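Local coordinates for glycerophosphodiester phosphodiesterase (Cytophaga hutchinsonii ATCC 33406, PDB 3CH0), which belongs to the glycerophosphoryl diester phosphodiesterase family and folds as a TIM barrel of parallel strands ringed by helices, at residues Q12-R15 with G16-L20; I250-L253 with I254-V258. All coordinates share one frame; numbering follows the deposited sequence.

Contact 1 (Q12-R15 with G16-L20). With GOL (glycerol), chain S.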
ATOM      1  N   GLN A  12       5.578  -0.669   8.898  1.00 10.28           N
ATOM      2  CA  GLN A  12       5.279  -0.661   7.472  1.00  8.76           C
ATOM      3  C   GLN A  12       5.674   0.685   6.863  1.00  8.70           C
ATOM      4  O   GLN A  12       5.191   1.736   7.292  1.00 10.46           O
ATOM      5  CB  GLN A  12       3.813  -0.933   7.120  1.00  9.33           C
ATOM      6  CG  GLN A  12       3.279  -2.190   7.754  1.00  8.69           C
ATOM      7  CD  GLN A  12       2.144  -2.822   6.953  1.00 10.68           C
ATOM      8  OE1 GLN A  12       1.732  -2.283   5.914  1.00 12.31           O
ATOM      9  NE2 GLN A  12       1.654  -3.954   7.415  1.00 12.24           N
ATOM     10  N   GLY A  13       6.507   0.653   5.836  1.00  8.95           N
ATOM     11  CA  GLY A  13       6.836   1.853   5.075  1.00  9.53           C
ATOM     12  C   GLY A  13       5.773   2.130   4.038  1.00 10.42           C
ATOM     13  O   GLY A  13       5.604   1.356   3.104  1.00  9.64           O
ATOM     14  N   HIS A  14       4.982   3.212   4.239  1.00  9.61           N
ATOM     15  CA  HIS A  14       3.843   3.544   3.384  1.00  8.90           C
ATOM     16  C   HIS A  14       4.359   3.948   1.995  1.00  9.05           C
ATOM     17  O   HIS A  14       5.130   4.927   1.892  1.00  9.34           O
ATOM     18  CB  HIS A  14       3.027   4.702   4.007  1.00  9.14           C
ATOM     19  CG  HIS A  14       1.740   5.032   3.325  1.00  9.08           C
ATOM     20  ND1 HIS A  14       1.412   6.318   2.933  1.00 10.65           N
ATOM     21  CD2 HIS A  14       0.680   4.250   2.993  1.00 10.24           C
ATOM     22  CE1 HIS A  14       0.186   6.306   2.413  1.00  9.23           C
ATOM     23  NE2 HIS A  14      -0.282   5.068   2.461  1.00 10.83           N
ATOM     24  N   ARG A  15       3.991   3.219   0.957  1.00  7.43           N
ATOM     25  CA  ARG A  15       4.523   3.462  -0.380  1.00  9.83           C
ATOM     26  C   ARG A  15       6.026   3.460  -0.381  1.00 10.58           C
ATOM     27  O   ARG A  15       6.689   4.226  -1.061  1.00 10.13           O
ATOM     28  CB  ARG A  15       3.946   4.744  -1.003  1.00 10.23           C
ATOM     29  CG  ARG A  15       2.391   4.860  -0.846  1.00  9.14           C
ATOM     30  CD  ARG A  15       1.739   6.035  -1.537  1.00  6.54           C
ATOM     31  NE  ARG A  15       0.381   6.156  -1.020  1.00  9.35           N
ATOM     32  CZ  ARG A  15      -0.370   7.214  -1.166  1.00 10.27           C
ATOM     33  NH1 ARG A  15      -0.044   8.185  -2.026  1.00 11.47           N
ATOM     34  NH2 ARG A  15      -1.505   7.262  -0.517  1.00 12.48           N
ATOM     35  N   GLY A  16       6.531   2.535   0.418  1.00  8.22           N
ATOM     36  CA  GLY A  16       7.983   2.405   0.668  1.00 10.69           C
ATOM     37  C   GLY A  16       8.335   3.434   1.720  1.00 11.92           C
ATOM     38  O   GLY A  16       8.601   3.111   2.868  1.00  9.95           O
ATOM     39  N   CYS A  17       8.337   4.709   1.356  1.00 10.50           N
ATOM     40  CA  CYS A  17       8.589   5.769   2.329  1.00  8.74           C
ATOM     41  C   CYS A  17       8.285   7.126   1.698  1.00 13.15           C
ATOM     42  O   CYS A  17       9.160   7.953   1.518  1.00 10.04           O
ATOM     43  CB  CYS A  17      10.017   5.748   2.914  1.00 10.99           C
ATOM     44  SG  CYS A  17      11.320   5.783   1.692  1.00 11.86           S
ATOM     45  N   ARG A  18       7.030   7.364   1.406  1.00  9.38           N
ATOM     46  CA  ARG A  18       6.612   8.626   0.721  1.00  9.56           C
ATOM     47  C   ARG A  18       7.095   9.917   1.353  1.00 10.14           C
ATOM     48  O   ARG A  18       7.370  10.905   0.656  1.00 10.76           O
ATOM     49  CB  ARG A  18       5.086   8.683   0.568  1.00  9.81           C
ATOM     50  CG  ARG A  18       4.535  10.033   0.073  1.00 10.37           C
ATOM     51  CD  ARG A  18       3.029   9.930  -0.195  1.00 10.85           C
ATOM     52  NE  ARG A  18       2.268   9.625   1.015  1.00 10.31           N
ATOM     53  CZ  ARG A  18       0.977   9.908   1.205  1.00 11.03           C
ATOM     54  NH1 ARG A  18       0.266  10.445   0.238  1.00 11.47           N
ATOM     55  NH2 ARG A  18       0.416   9.651   2.385  1.00 10.46           N
ATOM     56  N   GLY A  19       7.208   9.947   2.673  1.00  9.65           N
ATOM     57  CA  GLY A  19       7.703  11.177   3.320  1.00  7.95           C
ATOM     58  C   GLY A  19       9.147  11.495   2.947  1.00 12.98           C
ATOM     59  O   GLY A  19       9.563  12.670   3.033  1.00 13.07           O
ATOM     60  N   LEU A  20       9.926  10.474   2.585  1.00 11.86           N
ATOM     61  CA  LEU A  20      11.352  10.625   2.357  1.00 11.74           C
ATOM     62  C   LEU A  20      11.738  10.667   0.898  1.00 12.29           C
ATOM     63  O   LEU A  20      12.679  11.372   0.499  1.00 13.46           O
ATOM     64  CB  LEU A  20      12.089   9.449   2.995  1.00 10.65           C
ATOM     65  CG  LEU A  20      11.783   9.202   4.499  1.00 10.23           C
ATOM     66  CD1 LEU A  20      12.575   7.981   5.041  1.00 13.87           C
ATOM     67  CD2 LEU A  20      12.002  10.459   5.357  1.00 11.62           C
TER
HETATM   68  C1  GOL S 289      -4.162   9.662  -0.954  0.50 31.56           C
HETATM   69  O1  GOL S 289      -2.967   9.579  -1.716  0.50 18.28           O
HETATM   70  C2  GOL S 289      -4.009   9.188   0.501  0.50 26.61           C
HETATM   71  O2  GOL S 289      -5.207   9.442   1.193  0.50 40.03           O
HETATM   72  C3  GOL S 289      -2.856   9.859   1.274  0.50 18.35           C
HETATM   73  O3  GOL S 289      -2.402  11.054   0.668  0.50 15.49           O

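Contact 2 (I250-L253 with I254-V258)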
ATOM      1  N   ILE A 250       2.284   7.699  17.032  1.00 13.20           N
ATOM      2  CA  ILE A 250       2.732   6.287  17.017  1.00 11.74           C
ATOM      3  C   ILE A 250       2.792   5.765  18.453  1.00 13.16           C
ATOM      4  O   ILE A 250       2.305   4.672  18.765  1.00 14.66           O
ATOM      5  CB  ILE A 250       4.099   6.150  16.312  1.00 11.39           C
ATOM      6  CG1 ILE A 250       3.922   6.358  14.798  1.00 15.16           C
ATOM      7  CG2 ILE A 250       4.736   4.800  16.601  1.00 13.59           C
ATOM      8  CD1 ILE A 250       5.208   6.585  13.975  1.00 12.60           C
ATOM      9  N   GLU A 251       3.365   6.585  19.328  1.00 14.25           N
ATOM     10  CA  GLU A 251       3.464   6.189  20.746  1.00 15.40           C
ATOM     11  C   GLU A 251       2.083   6.023  21.390  1.00 13.26           C
ATOM     12  O   GLU A 251       1.869   5.034  22.153  1.00 17.95           O
ATOM     13  CB  GLU A 251       4.348   7.193  21.494  1.00 20.48           C
ATOM     14  CG  GLU A 251       5.820   6.985  21.179  1.00 19.97           C
ATOM     15  CD  GLU A 251       6.745   8.057  21.759  1.00 24.21           C
ATOM     16  OE1 GLU A 251       6.290   9.225  21.940  1.00 28.33           O
ATOM     17  OE2 GLU A 251       7.927   7.706  21.978  1.00 30.53           O
ATOM     18  N   THR A 252       1.148   6.923  21.127  1.00 14.63           N
ATOM     19  CA  THR A 252      -0.233   6.778  21.626  1.00 14.92           C
ATOM     20  C   THR A 252      -0.833   5.464  21.139  1.00 15.82           C
ATOM     21  O   THR A 252      -1.322   4.670  21.938  1.00 17.18           O
ATOM     22  CB  THR A 252      -1.111   7.923  21.226  1.00 12.00           C
ATOM     23  OG1 THR A 252      -0.652   9.108  21.930  1.00 17.73           O
ATOM     24  CG2 THR A 252      -2.619   7.671  21.573  1.00 18.28           C
ATOM     25  N   LEU A 253      -0.694   5.190  19.859  1.00 13.21           N
ATOM     26  CA  LEU A 253      -1.257   3.941  19.338  1.00 13.01           C
ATOM     27  C   LEU A 253      -0.625   2.661  19.910  1.00 13.98           C
ATOM     28  O   LEU A 253      -1.335   1.672  20.159  1.00 14.35           O
ATOM     29  CB  LEU A 253      -1.149   3.931  17.809  1.00 13.66           C
ATOM     30  CG  LEU A 253      -2.047   4.957  17.145  1.00 12.78           C
ATOM     31  CD1 LEU A 253      -1.613   5.221  15.688  1.00 13.93           C
ATOM     32  CD2 LEU A 253      -3.525   4.499  17.249  1.00 13.68           C
ATOM     33  N   ILE A 254       0.687   2.664  20.066  1.00 14.07           N
ATOM     34  CA  ILE A 254       1.383   1.546  20.667  1.00 14.31           C
ATOM     35  C   ILE A 254       0.814   1.313  22.083  1.00 16.62           C
ATOM     36  O   ILE A 254       0.500   0.179  22.447  1.00 14.95           O
ATOM     37  CB  ILE A 254       2.888   1.785  20.712  1.00 14.77           C
ATOM     38  CG1 ILE A 254       3.477   1.706  19.270  1.00 13.32           C
ATOM     39  CG2 ILE A 254       3.582   0.749  21.665  1.00 14.70           C
ATOM     40  CD1 ILE A 254       4.903   2.124  19.136  1.00 17.75           C
ATOM     41  N   SER A 255       0.576   2.393  22.823  1.00 19.65           N
ATOM     42  CA  SER A 255       0.016   2.265  24.185  1.00 17.02           C
ATOM     43  C   SER A 255      -1.403   1.703  24.221  1.00 20.35           C
ATOM     44  O   SER A 255      -1.840   1.139  25.230  1.00 21.07           O
ATOM     45  CB  SER A 255       0.033   3.621  24.917  1.00 16.70           C
ATOM     46  OG  SER A 255      -1.018   4.518  24.504  1.00 19.80           O
ATOM     47  N   LEU A 256      -2.161   1.840  23.148  1.00 15.15           N
ATOM     48  CA  LEU A 256      -3.513   1.299  23.044  1.00 16.98           C
ATOM     49  C   LEU A 256      -3.520  -0.138  22.581  1.00 15.95           C
ATOM     50  O   LEU A 256      -4.575  -0.792  22.542  1.00 16.62           O
ATOM     51  CB  LEU A 256      -4.356   2.128  22.078  1.00 19.22           C
ATOM     52  CG  LEU A 256      -4.501   3.605  22.398  1.00 17.60           C
ATOM     53  CD1 LEU A 256      -5.463   4.259  21.386  1.00 21.73           C
ATOM     54  CD2 LEU A 256      -5.023   3.762  23.847  1.00 16.65           C
ATOM     55  N   GLY A 257      -2.361  -0.644  22.160  1.00 12.59           N
ATOM     56  CA  GLY A 257      -2.315  -2.040  21.749  1.00 14.02           C
ATOM     57  C   GLY A 257      -2.269  -2.402  20.271  1.00 14.35           C
ATOM     58  O   GLY A 257      -2.417  -3.576  19.925  1.00 13.96           O
ATOM     59  N   VAL A 258      -2.023  -1.426  19.382  1.00 13.60           N
ATOM     60  CA  VAL A 258      -1.911  -1.801  17.973  1.00 12.92           C
ATOM     61  C   VAL A 258      -0.723  -2.733  17.719  1.00 12.39           C
ATOM     62  O   VAL A 258       0.266  -2.779  18.453  1.00 12.93           O
ATOM     63  CB  VAL A 258      -1.817  -0.587  17.040  1.00 11.93           C
ATOM     64  CG1 VAL A 258      -3.058   0.337  17.226  1.00 12.43           C
ATOM     65  CG2 VAL A 258      -0.498   0.189  17.147  1.00 11.46           C
TER

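Contact 1 (Q12-R15 with G16-L20)
The type II beta turn from Gly13 to Gly16, at the end of strand 10-13, brings His14, Arg15 and Arg18 together at a polar pocket of the barrel. Its closing bond, Gly16 N to Gly13 O, is weak. Gly13 CA also makes a CA-H...O contact of 3.1 Å with Gly16 O, a closeness allowed by the lack of a side chain, while Gly16 readily adopts its positive phi. A straighter bond (167°) runs from Arg18 N to His14 O, 3.1 Å away, and ties the residues after the turn back to it. With CG anti to the backbone N (chi1 171°) and a bend at chi3 turning its guanidinium, Arg18 runs alongside both His14 and Arg15. Its NH2 lies 3.4 Å from His14 CE1, at the edge of the imidazole, one face of which carries Arg15 CG. The two guanidinium groups overlap in an offset manner, their planes 38° apart and their NH1 atoms separated by 3.2 Å. Glycerol bridges them: O3 accepts from Arg18 NH1 at 2.8 Å, and O1 from Arg15 NH2 at 3.0 Å. Salt bridges from Asp264 to Arg18 NH2 and Glu23 to Arg15 NH1 probably offset the arginines' charge; Asp264 also hydrogen-bonds His14 ND1. Citric acid binds His14 NE2 and Arg15 NH2. Strand 10-13 lies between parallel strands 39-46 and 260-263, and Cys17 packs against helix 26-35.

Contact 2 (I250-L253 with I254-V258)
A chi1 of -71° sets Ile254 CG1 beside its own backbone N and carries CD1 back along the helix, 3.7 Å from Ile250 CG2. Ser255 adopts the opposite sense (chi1 77°), which holds OG between the backbone N and the carbonyl carbon and turns it to Thr252 O. The resulting 2.6 Å hydrogen bond lies in the carbonyl plane, on a lone pair. Thr252 O also takes a weak bond from Leu256 N, so the small hydroxyl of serine gives this carbonyl a second donor where the helix is ending. Behind it the regular pattern holds, with Ile254 N bound to Ile250 O at 2.9 Å. Gly257 closes helix 247-256 in a Schellman motif; at its backbone angles a side chain would jam against Leu256 O. The chain then swings round so that Val258 N reaches Leu253 O at 3.3 Å, in a nearly straight bond (170°). Val258 CG2 meets Leu253 CB at 3.9 Å, an apolar pair alongside the cap. Leu253 and Ile250 also rest on Ile261 of strand 260-263, and Leu256 and Val258 on Ile229 of helix 226-234. The chemistry thus divides: hydrogen bonds close the carbonyl end of the helix, while branched aliphatic groups fasten it to the barrel.

Contacts 1 and 2 do not touch: their centres are 19 Å apart and their nearest atoms about 8 Å. Strand 260-263 connects them. It follows helix 247-256, whose end forms contact 2, and pairs in parallel with strand 10-13, which leads into contact 1. Asp264, a neighbour of contact 1, lies just past that strand. Contact 2 belongs to the outer helical layer, with its centre about 21 Å from that of the chain, whereas the centre of contact 1 is about 9 Å from it. Contact 1 lines the site where glycerol and citric acid sit; both probably come from the crystallisation liquor, though they may mark a pocket.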